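PDB 5UYT: Ice-binding protein from Flavobacteriaceae bacterium, which probably binds to the surface of ice crystals and so acts as an antifreeze protein that restrains their growth. Local coordinates for residues T318-E332 with L344-A358. Residues are numbered along the deposited sequence; the frame is centred on the assembly and turned at random.
Sequences TVLNGKVTLDAQGNE and LSTTVNASVELINGA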
loop_
_atom_site.group_PDB
_atom_site.type_symbol
_atom_site.label_atom_id
_atom_site.label_comp_id
_atom_site.label_asym_id
_atom_site.label_seq_id
_atom_site.Cartn_x
_atom_site.Cartn_y
_atom_site.Cartn_z
ATOM N N THR A 318 7.286 -14.598 -6.453
ATOM C CA THR A 318 6.293 -13.543 -6.570
ATOM C C THR A 318 5.991 -13.314 -8.041
ATOM O O THR A 318 6.914 -13.311 -8.873
ATOM C CB THR A 318 6.865 -12.270 -5.948
ATOM O OG1 THR A 318 6.980 -12.466 -4.526
ATOM C CG2 THR A 318 5.998 -11.030 -6.266
ATOM N N VAL A 319 4.706 -13.150 -8.355
ATOM C CA VAL A 319 4.304 -12.800 -9.706
ATOM C C VAL A 319 3.639 -11.421 -9.625
ATOM O O VAL A 319 2.669 -11.248 -8.882
ATOM C CB VAL A 319 3.293 -13.830 -10.282
ATOM C CG1 VAL A 319 2.849 -13.415 -11.689
ATOM C CG2 VAL A 319 3.942 -15.215 -10.330
ATOM N N LEU A 320 4.169 -10.442 -10.353
ATOM C CA LEU A 320 3.479 -9.151 -10.459
ATOM C C LEU A 320 2.517 -9.232 -11.644
ATOM O O LEU A 320 2.950 -9.293 -12.822
ATOM C CB LEU A 320 4.489 -8.010 -10.668
ATOM C CG LEU A 320 3.859 -6.633 -10.973
ATOM C CD1 LEU A 320 2.997 -6.177 -9.803
ATOM C CD2 LEU A 320 4.915 -5.552 -11.275
ATOM N N ASN A 321 1.214 -9.259 -11.339
ATOM C CA ASN A 321 0.182 -9.286 -12.380
ATOM C C ASN A 321 -0.385 -7.888 -12.444
ATOM O O ASN A 321 -1.007 -7.422 -11.455
ATOM C CB ASN A 321 -0.954 -10.284 -12.057
ATOM C CG ASN A 321 -1.971 -10.431 -13.216
ATOM O OD1 ASN A 321 -2.233 -9.492 -13.992
ATOM N ND2 ASN A 321 -2.549 -11.640 -13.350
ATOM N N GLY A 322 -0.162 -7.200 -13.563
ATOM C CA GLY A 322 -0.746 -5.883 -13.696
ATOM C C GLY A 322 0.007 -4.900 -12.807
ATOM O O GLY A 322 1.234 -4.909 -12.769
ATOM N N LYS A 323 -0.760 -4.085 -12.085
ATOM C CA LYS A 323 -0.190 -2.925 -11.421
ATOM C C LYS A 323 -0.048 -3.067 -9.915
ATOM O O LYS A 323 -0.976 -3.552 -9.240
ATOM C CB LYS A 323 -1.106 -1.722 -11.683
ATOM C CG LYS A 323 -0.598 -0.420 -11.022
ATOM C CD LYS A 323 -1.334 0.847 -11.433
ATOM C CE LYS A 323 -2.808 0.806 -11.106
ATOM N NZ LYS A 323 -3.466 2.129 -11.398
ATOM N N VAL A 324 1.095 -2.602 -9.407
ATOM C CA VAL A 324 1.249 -2.281 -7.983
ATOM C C VAL A 324 1.584 -0.787 -7.888
ATOM O O VAL A 324 2.378 -0.284 -8.677
ATOM C CB VAL A 324 2.316 -3.184 -7.294
ATOM C CG1 VAL A 324 3.711 -2.993 -7.903
ATOM C CG2 VAL A 324 2.326 -2.973 -5.776
ATOM N N THR A 325 0.984 -0.102 -6.903
ATOM C CA THR A 325 1.219 1.318 -6.691
ATOM C C THR A 325 1.871 1.550 -5.343
ATOM O O THR A 325 1.521 0.872 -4.336
ATOM C CB THR A 325 -0.112 2.078 -6.756
ATOM O OG1 THR A 325 -0.701 1.916 -8.054
ATOM C CG2 THR A 325 0.090 3.583 -6.438
ATOM N N LEU A 326 2.854 2.457 -5.340
ATOM C CA LEU A 326 3.565 2.855 -4.124
ATOM C C LEU A 326 3.160 4.278 -3.768
ATOM O O LEU A 326 3.363 5.199 -4.541
ATOM C CB LEU A 326 5.091 2.698 -4.328
ATOM C CG LEU A 326 5.444 1.281 -4.845
ATOM C CD1 LEU A 326 6.949 1.270 -5.130
ATOM C CD2 LEU A 326 5.076 0.186 -3.811
ATOM N N ASP A 327 2.578 4.442 -2.570
ATOM C CA ASP A 327 1.913 5.678 -2.176
ATOM C C ASP A 327 2.720 6.246 -1.019
ATOM O O ASP A 327 2.712 5.686 0.094
ATOM C CB ASP A 327 0.480 5.313 -1.718
ATOM C CG ASP A 327 -0.307 6.481 -1.150
ATOM O OD1 ASP A 327 0.206 7.616 -1.081
ATOM O OD2 ASP A 327 -1.490 6.227 -0.735
ATOM N N ALA A 328 3.407 7.362 -1.261
ATOM C CA ALA A 328 4.217 8.009 -0.226
ATOM C C ALA A 328 3.428 8.892 0.733
ATOM O O ALA A 328 4.002 9.429 1.665
ATOM C CB ALA A 328 5.376 8.799 -0.859
ATOM N N GLN A 329 2.116 9.038 0.490
ATOM C CA GLN A 329 1.241 9.838 1.359
ATOM C C GLN A 329 1.754 11.270 1.597
ATOM O O GLN A 329 1.571 11.860 2.691
ATOM C CB GLN A 329 0.950 9.093 2.678
ATOM C CG GLN A 329 0.470 7.651 2.460
ATOM C CD GLN A 329 -0.003 6.923 3.739
ATOM O OE1 GLN A 329 -1.049 6.272 3.732
ATOM N NE2 GLN A 329 0.776 6.984 4.798
ATOM N N GLY A 330 2.339 11.858 0.562
ATOM C CA GLY A 330 2.785 13.256 0.604
ATOM C C GLY A 330 4.231 13.463 1.050
ATOM O O GLY A 330 4.715 14.593 1.066
ATOM N N ASN A 331 4.906 12.382 1.439
ATOM C CA ASN A 331 6.292 12.468 1.961
ATOM C C ASN A 331 7.268 12.029 0.873
ATOM O O ASN A 331 7.478 10.824 0.683
ATOM C CB ASN A 331 6.463 11.580 3.195
ATOM C CG ASN A 331 7.912 11.542 3.696
ATOM O OD1 ASN A 331 8.770 12.314 3.255
ATOM N ND2 ASN A 331 8.183 10.644 4.615
ATOM N N GLU A 332 7.884 12.994 0.187
ATOM C CA GLU A 332 8.699 12.666 -1.007
ATOM C C GLU A 332 9.935 11.851 -0.645
ATOM O O GLU A 332 10.464 11.100 -1.483
ATOM C CB GLU A 332 9.080 13.915 -1.797
ATOM C CG GLU A 332 10.077 14.821 -1.107
ATOM C CD GLU A 332 10.628 15.915 -2.022
ATOM O OE1 GLU A 332 11.138 16.905 -1.468
ATOM O OE2 GLU A 332 10.584 15.773 -3.276
ATOM N N LEU A 344 11.273 -13.468 -8.909
ATOM C CA LEU A 344 10.264 -12.479 -9.291
ATOM C C LEU A 344 9.985 -12.617 -10.790
ATOM O O LEU A 344 10.928 -12.638 -11.591
ATOM C CB LEU A 344 10.764 -11.042 -9.013
ATOM C CG LEU A 344 9.888 -9.935 -9.615
ATOM C CD1 LEU A 344 8.451 -9.986 -9.049
ATOM C CD2 LEU A 344 10.520 -8.545 -9.417
ATOM N N SER A 345 8.711 -12.720 -11.167
ATOM C CA SER A 345 8.336 -12.715 -12.589
ATOM C C SER A 345 7.126 -11.801 -12.718
ATOM O O SER A 345 6.553 -11.385 -11.707
ATOM C CB SER A 345 8.007 -14.134 -13.091
ATOM O OG SER A 345 6.884 -14.676 -12.384
ATOM N N THR A 346 6.738 -11.477 -13.951
ATOM C CA THR A 346 5.609 -10.549 -14.153
ATOM C C THR A 346 4.767 -11.001 -15.329
ATOM O O THR A 346 5.221 -11.796 -16.173
ATOM C CB THR A 346 6.041 -9.066 -14.397
ATOM O OG1 THR A 346 6.452 -8.868 -15.759
ATOM C CG2 THR A 346 7.215 -8.615 -13.468
ATOM N N THR A 347 3.578 -10.426 -15.422
ATOM C CA THR A 347 2.798 -10.516 -16.658
ATOM C C THR A 347 3.322 -9.505 -17.689
ATOM O O THR A 347 4.028 -8.533 -17.334
ATOM C CB THR A 347 1.317 -10.235 -16.398
ATOM O OG1 THR A 347 1.151 -8.942 -15.846
ATOM C CG2 THR A 347 0.730 -11.299 -15.401
ATOM N N VAL A 348 2.973 -9.707 -18.958
ATOM C CA VAL A 348 3.142 -8.604 -19.924
ATOM C C VAL A 348 2.361 -7.380 -19.426
ATOM O O VAL A 348 1.355 -7.516 -18.702
ATOM C CB VAL A 348 2.758 -8.986 -21.374
ATOM C CG1 VAL A 348 3.604 -10.182 -21.831
ATOM C CG2 VAL A 348 1.247 -9.313 -21.498
ATOM N N ASN A 349 2.849 -6.189 -19.765
ATOM C CA ASN A 349 2.174 -4.925 -19.406
ATOM C C ASN A 349 2.084 -4.705 -17.893
ATOM O O ASN A 349 1.294 -3.844 -17.453
ATOM C CB ASN A 349 0.719 -4.882 -19.941
ATOM C CG ASN A 349 0.588 -4.590 -21.429
ATOM O OD1 ASN A 349 -0.474 -4.933 -22.058
ATOM N ND2 ASN A 349 1.541 -3.902 -21.988
ATOM N N ALA A 350 2.882 -5.430 -17.094
ATOM C CA ALA A 350 2.844 -5.167 -15.644
ATOM C C ALA A 350 3.422 -3.765 -15.373
ATOM O O ALA A 350 4.124 -3.199 -16.223
ATOM C CB ALA A 350 3.615 -6.246 -14.861
ATOM N N SER A 351 3.133 -3.198 -14.190
ATOM C CA SER A 351 3.617 -1.856 -13.913
ATOM C C SER A 351 3.808 -1.629 -12.439
ATOM O O SER A 351 3.123 -2.248 -11.605
ATOM C CB SER A 351 2.706 -0.746 -14.534
ATOM O OG SER A 351 1.359 -0.791 -14.025
ATOM N N VAL A 352 4.738 -0.733 -12.147
ATOM C CA VAL A 352 4.927 -0.187 -10.800
ATOM C C VAL A 352 4.613 1.292 -10.957
ATOM O O VAL A 352 5.255 1.978 -11.764
ATOM C CB VAL A 352 6.384 -0.386 -10.320
ATOM C CG1 VAL A 352 6.599 0.233 -8.927
ATOM C CG2 VAL A 352 6.750 -1.883 -10.350
ATOM N N GLU A 353 3.621 1.807 -10.211
ATOM C CA GLU A 353 3.305 3.218 -10.298
ATOM C C GLU A 353 3.538 3.900 -8.961
ATOM O O GLU A 353 3.483 3.250 -7.920
ATOM C CB GLU A 353 1.854 3.418 -10.790
ATOM C CG GLU A 353 1.648 2.753 -12.161
ATOM C CD GLU A 353 2.381 3.407 -13.336
ATOM O OE1 GLU A 353 2.826 4.576 -13.207
ATOM O OE2 GLU A 353 2.484 2.748 -14.433
ATOM N N LEU A 354 3.842 5.190 -9.024
ATOM C CA LEU A 354 4.202 5.958 -7.837
ATOM C C LEU A 354 3.207 7.100 -7.699
ATOM O O LEU A 354 2.913 7.820 -8.694
ATOM C CB LEU A 354 5.625 6.521 -8.006
ATOM C CG LEU A 354 6.694 5.461 -8.329
ATOM C CD1 LEU A 354 8.081 6.084 -8.497
ATOM C CD2 LEU A 354 6.788 4.379 -7.273
ATOM N N ILE A 355 2.677 7.277 -6.490
ATOM C CA ILE A 355 1.733 8.363 -6.236
ATOM C C ILE A 355 2.060 9.129 -4.967
ATOM O O ILE A 355 2.789 8.641 -4.102
ATOM C CB ILE A 355 0.241 7.914 -6.190
ATOM C CG1 ILE A 355 -0.057 7.028 -4.955
ATOM C CG2 ILE A 355 -0.144 7.202 -7.481
ATOM C CD1 ILE A 355 -1.546 6.735 -4.763
ATOM N N ASN A 356 1.511 10.340 -4.880
ATOM C CA ASN A 356 1.548 11.163 -3.659
ATOM C C ASN A 356 2.994 11.400 -3.181
ATOM O O ASN A 356 3.288 11.332 -1.990
ATOM C CB ASN A 356 0.677 10.547 -2.555
ATOM C CG ASN A 356 -0.797 10.477 -2.958
ATOM O OD1 ASN A 356 -1.266 11.322 -3.718
ATOM N ND2 ASN A 356 -1.521 9.470 -2.458
ATOM N N GLY A 357 3.874 11.659 -4.156
ATOM C CA GLY A 357 5.228 12.088 -3.841
ATOM C C GLY A 357 6.292 11.004 -3.904
ATOM O O GLY A 357 7.508 11.333 -3.819
ATOM N N ALA A 358 5.857 9.737 -4.048
ATOM C CA ALA A 358 6.804 8.597 -4.094
ATOM C C ALA A 358 7.719 8.778 -5.324
ATOM O O ALA A 358 7.254 9.165 -6.427
ATOM C CB ALA A 358 6.062 7.260 -4.175
HETATM O O HOH W 1 7.760 -15.940 -9.987
#
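Successive coils of a right-handed beta-helix meet where Val-324 and Leu-326 pack beside Val-352 and Leu-354. Two parallel ladders join the coils, 318-320 with 344-346 and 323-327 with 351-355; their register differs by two residues because a type II turn, Thr-347 to Ala-350, lengthens the second corner. In the longer ladder the strand axes run 4.6 Å apart at 25°, and bonds such as Leu-326 N to Glu-353 O (2.8 Å) are nearly straight.

On the inward face, Leu-326 and Leu-354 lie side by side and point the same way, Leu-326 CD1 to Leu-354 CD2 3.8 Å. With CG anti to the backbone N (chi1 173°), Leu-320 reaches across the corner and sets CD2 3.9 Å from Ala-350 CB. On the other face, Lys-323 and Glu-353 cross at about a right angle through their aliphatic parts, Lys-323 CD to Glu-353 CG 3.6 Å, while the charged ends stay apart.

At the far end, Asp-327 OD1 takes Asn-356 ND2 (2.9 Å) and, closing an Asx turn, Gln-329 N (2.9 Å) from opposite faces of its carboxylate, which should restrict its rotation. Two type I' turns follow the strands, linked by Gly-330 N to Asn-356 O (2.8 Å).

Inside the coil, Phe-336 of strand 336-340 packs on Leu-326, Ala-328 and Ala-358, and Trp-365 of strand 363-367 touches Val-352; strands 305-307 and 378-380 belong to neighbouring coils.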